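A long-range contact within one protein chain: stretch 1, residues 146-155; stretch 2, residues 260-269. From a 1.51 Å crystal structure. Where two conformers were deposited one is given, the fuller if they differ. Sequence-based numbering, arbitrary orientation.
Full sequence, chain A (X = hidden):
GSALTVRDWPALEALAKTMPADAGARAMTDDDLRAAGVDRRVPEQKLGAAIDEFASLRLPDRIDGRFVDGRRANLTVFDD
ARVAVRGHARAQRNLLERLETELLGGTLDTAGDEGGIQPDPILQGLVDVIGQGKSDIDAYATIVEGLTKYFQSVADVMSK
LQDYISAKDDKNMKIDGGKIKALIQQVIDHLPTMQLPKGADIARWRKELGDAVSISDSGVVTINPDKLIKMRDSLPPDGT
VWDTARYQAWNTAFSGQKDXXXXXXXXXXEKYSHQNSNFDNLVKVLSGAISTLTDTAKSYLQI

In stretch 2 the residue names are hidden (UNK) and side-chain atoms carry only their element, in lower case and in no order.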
# COMPACT_ATOMS: atom_id res chain seq x y z
N GLY A 146 27.45 2.41 8.01
CA GLY A 146 28.00 3.05 9.21
C GLY A 146 28.52 2.05 10.22
O GLY A 146 29.60 2.20 10.80
N LEU A 147 27.74 1.01 10.46
CA LEU A 147 28.18 -0.00 11.40
C LEU A 147 29.42 -0.73 10.89
O LEU A 147 30.28 -1.12 11.67
CB LEU A 147 27.04 -0.95 11.76
CG LEU A 147 26.16 -0.52 12.95
CD1 LEU A 147 26.88 -0.64 14.29
CD2 LEU A 147 25.63 0.92 12.81
N THR A 148 29.52 -0.93 9.58
CA THR A 148 30.69 -1.59 9.04
C THR A 148 31.91 -0.68 9.13
O THR A 148 33.02 -1.13 9.37
CB THR A 148 30.46 -2.11 7.61
OG1 THR A 148 29.32 -2.99 7.61
CG2 THR A 148 31.69 -2.84 7.08
N LYS A 149 31.71 0.63 8.93
CA LYS A 149 32.80 1.56 9.16
C LYS A 149 33.30 1.54 10.60
O LYS A 149 34.51 1.55 10.87
CB LYS A 149 32.35 2.96 8.76
CG LYS A 149 33.39 3.99 9.04
CD LYS A 149 34.63 3.89 8.21
CE LYS A 149 35.38 5.24 8.24
NZ LYS A 149 36.78 5.12 7.82
N TYR A 150 32.36 1.52 11.54
CA TYR A 150 32.70 1.33 12.95
C TYR A 150 33.50 0.07 13.19
O TYR A 150 34.54 0.07 13.83
CB TYR A 150 31.42 1.30 13.76
CG TYR A 150 31.46 0.63 15.12
CD1 TYR A 150 32.27 1.11 16.16
CD2 TYR A 150 30.64 -0.44 15.41
CE1 TYR A 150 32.25 0.53 17.40
CE2 TYR A 150 30.62 -1.03 16.66
CZ TYR A 150 31.43 -0.55 17.66
OH TYR A 150 31.39 -1.12 18.90
N PHE A 151 32.99 -1.03 12.63
CA PHE A 151 33.59 -2.36 12.78
C PHE A 151 35.02 -2.33 12.25
O PHE A 151 35.92 -2.83 12.89
CB PHE A 151 32.70 -3.34 12.02
CG PHE A 151 32.91 -4.81 12.33
CD1 PHE A 151 33.03 -5.29 13.62
CD2 PHE A 151 32.87 -5.73 11.26
CE1 PHE A 151 33.14 -6.66 13.88
CE2 PHE A 151 32.95 -7.08 11.51
CZ PHE A 151 33.10 -7.55 12.81
N GLN A 152 35.19 -1.68 11.09
CA GLN A 152 36.48 -1.46 10.46
C GLN A 152 37.41 -0.65 11.33
O GLN A 152 38.58 -0.97 11.46
CB GLN A 152 36.30 -0.81 9.08
CG GLN A 152 37.55 -0.61 8.24
CD GLN A 152 37.20 -0.10 6.84
OE1 GLN A 152 36.06 0.28 6.57
NE2 GLN A 152 38.16 -0.11 5.94
N SER A 153 36.88 0.40 11.94
CA SER A 153 37.72 1.28 12.75
C SER A 153 38.19 0.57 14.02
O SER A 153 39.29 0.82 14.51
CB SER A 153 36.97 2.59 13.09
OG SER A 153 35.93 2.37 14.02
N VAL A 154 37.37 -0.35 14.54
CA VAL A 154 37.76 -1.18 15.69
C VAL A 154 38.85 -2.17 15.26
O VAL A 154 39.86 -2.32 15.92
CB VAL A 154 36.56 -1.87 16.33
CG1 VAL A 154 36.99 -2.82 17.45
CG2 VAL A 154 35.52 -0.85 16.86
N ALA A 155 38.68 -2.78 14.10
CA ALA A 155 39.76 -3.63 13.57
C ALA A 155 41.06 -2.89 13.36
O ALA A 155 42.14 -3.42 13.63
CB ALA A 155 39.29 -4.32 12.28
N UNK A 260 32.24 -9.19 21.94
CA UNK A 260 30.93 -8.58 22.05
C UNK A 260 30.64 -7.71 20.81
O UNK A 260 29.52 -7.72 20.27
n UNK A 260 29.34 -7.13 25.08
o UNK A 260 28.42 -7.52 23.05
c UNK A 260 29.43 -7.47 23.81
c UNK A 260 30.86 -7.76 23.34
N UNK A 261 31.62 -6.91 20.40
CA UNK A 261 31.46 -6.05 19.22
C UNK A 261 31.24 -6.92 17.98
O UNK A 261 30.34 -6.64 17.21
c UNK A 261 32.52 -4.38 17.63
c UNK A 261 32.64 -5.10 19.01
c UNK A 261 32.74 -4.11 20.19
c UNK A 261 34.00 -3.22 20.09
N UNK A 262 31.96 -8.05 17.88
CA UNK A 262 31.74 -8.94 16.74
C UNK A 262 30.30 -9.48 16.77
O UNK A 262 29.64 -9.57 15.74
c UNK A 262 32.53 -11.02 15.55
c UNK A 262 33.39 -12.29 15.54
n UNK A 262 34.63 -12.16 15.99
c UNK A 262 32.70 -10.14 16.76
o UNK A 262 32.93 -13.39 15.11
N UNK A 263 29.82 -9.86 17.96
CA UNK A 263 28.46 -10.36 18.05
C UNK A 263 27.41 -9.32 17.66
O UNK A 263 26.43 -9.64 17.02
c UNK A 263 26.83 -11.62 19.47
n UNK A 263 26.85 -12.88 19.03
o UNK A 263 25.80 -11.04 19.79
c UNK A 263 28.15 -10.89 19.44
N UNK A 264 27.63 -8.07 18.03
CA UNK A 264 26.71 -7.01 17.67
C UNK A 264 26.60 -6.90 16.16
O UNK A 264 25.51 -6.74 15.61
c UNK A 264 27.19 -5.66 18.22
o UNK A 264 26.32 -6.27 20.35
o UNK A 264 27.90 -4.75 20.27
c UNK A 264 27.12 -5.55 19.72
N UNK A 265 27.75 -6.97 15.50
CA UNK A 265 27.80 -6.82 14.05
C UNK A 265 27.25 -8.07 13.36
O UNK A 265 26.47 -7.94 12.41
c UNK A 265 29.27 -6.46 12.05
c UNK A 265 29.57 -5.07 14.12
c UNK A 265 29.19 -6.47 13.57
N UNK A 266 27.59 -9.26 13.86
CA UNK A 266 26.96 -10.48 13.34
C UNK A 266 25.45 -10.40 13.41
O UNK A 266 24.74 -10.77 12.45
o UNK A 266 26.49 -14.01 11.55
c UNK A 266 27.43 -11.69 14.14
c UNK A 266 26.79 -13.03 13.73
n UNK A 266 28.59 -13.60 12.23
c UNK A 266 27.28 -13.57 12.40
N UNK A 267 24.94 -9.95 14.55
CA UNK A 267 23.49 -9.81 14.73
C UNK A 267 22.89 -8.85 13.70
O UNK A 267 21.88 -9.14 13.04
c UNK A 267 21.69 -9.07 16.39
o UNK A 267 23.65 -10.38 17.06
c UNK A 267 23.20 -9.34 16.19
N UNK A 268 23.54 -7.70 13.52
CA UNK A 268 23.00 -6.74 12.58
C UNK A 268 23.11 -7.24 11.12
O UNK A 268 22.23 -7.00 10.29
c UNK A 268 22.21 -5.26 15.07
c UNK A 268 22.92 -4.52 13.93
c UNK A 268 23.84 -3.45 14.56
c UNK A 268 23.65 -5.37 12.84
N UNK A 269 24.15 -8.00 10.81
CA UNK A 269 24.29 -8.57 9.46
C UNK A 269 23.18 -9.60 9.22
O UNK A 269 22.65 -9.73 8.12
c UNK A 269 25.70 -9.15 9.25
c UNK A 269 26.74 -8.04 9.17
c UNK A 269 25.77 -10.02 8.01
O HOH W 1 29.16 -2.53 19.13

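Both stretches are helical, and each helix runs on beyond the stretch at both ends. Stretch 2 is read here from its side-chain atoms.

Position 260 has two side-chain carbons, the second carrying one oxygen and one nitrogen. That is a short amide, and it lies out of reach of stretch 1. It is Asn-260.

Position 261 has four carbons, forked at the first, with one arm two carbons long. The side chain points toward stretch 1 and meets Tyr-150, Phe-151 and Val-154. The fork and the longer arm make this Ile-261. Its CG1 lies 3.5 Å from Tyr-150 OH. Its CG2 lies 4.1 Å from Phe-151 CD1, near the plane of that ring, and its CD1 lies 4.0 Å from Val-154 CG1.

Position 262 has three carbons in a row, the third carrying one oxygen and one nitrogen. It is a long amide pointing away from stretch 1, so its backbone comes closer than its side chain: CA is 3.9 Å from Phe-151 CE1. It is Gln-262.

Position 263 again has two carbons, with one oxygen and one nitrogen on the second. It points away and touches nothing on stretch 1. It is Asn-263.

Position 264 has two carbons, the second carrying two oxygens, which marks a short carboxylate. It points toward stretch 1 but makes no direct contact. One water bridges the gap. This is Asp-264: the water donates to its OD2 at 2.8 Å and is hydrogen-bonded to Tyr-150 OH at 2.6 Å.

Position 265 has three carbons, one carrying the other two. This small fork points toward stretch 1 and sits over a face of the Phe-151 ring. It is Val-265. Its CG2 is 3.5 Å from Phe-151 CD1, and its CG1 makes a CH-pi contact, 3.8 Å from the ring centroid.

Position 266 has three carbons, the third carrying one oxygen and one nitrogen. It points away and makes no contact. It is Gln-266.

Position 267 has one carbon bearing one oxygen and one carbon. It is out of reach of stretch 1. It is Thr-267, whose OG1 donates to the backbone O of Asn-263 at 2.9 Å, within its own helix.

Position 268 has four carbons, forked at the second. It points toward stretch 1 and meets Leu-147. It is Leu-268, with CD2 4.1 Å from Leu-147 CG.

Position 269 has three carbons, one carrying the other two, and no contact with stretch 1. It is Val-269.

The helices run nearly antiparallel, at 156°, with their axes 10.9 Å apart at closest approach. Ile-261, Val-265 and Leu-268 recur at steps of four and three, which puts them on one side of the helix. Antiparallel packing sets Ile-261 beside Val-154 and Leu-268 beside Leu-147. Phe-151 starts sideways, but its ring reaches in to Val-265 and Ile-261. No direct hydrogen bond crosses the contact. Apolar packing holds it, with the water between Tyr-150 and Asp-264 as a polar link.

Stretch 2, residues 260-269: NIQNDVQTLV
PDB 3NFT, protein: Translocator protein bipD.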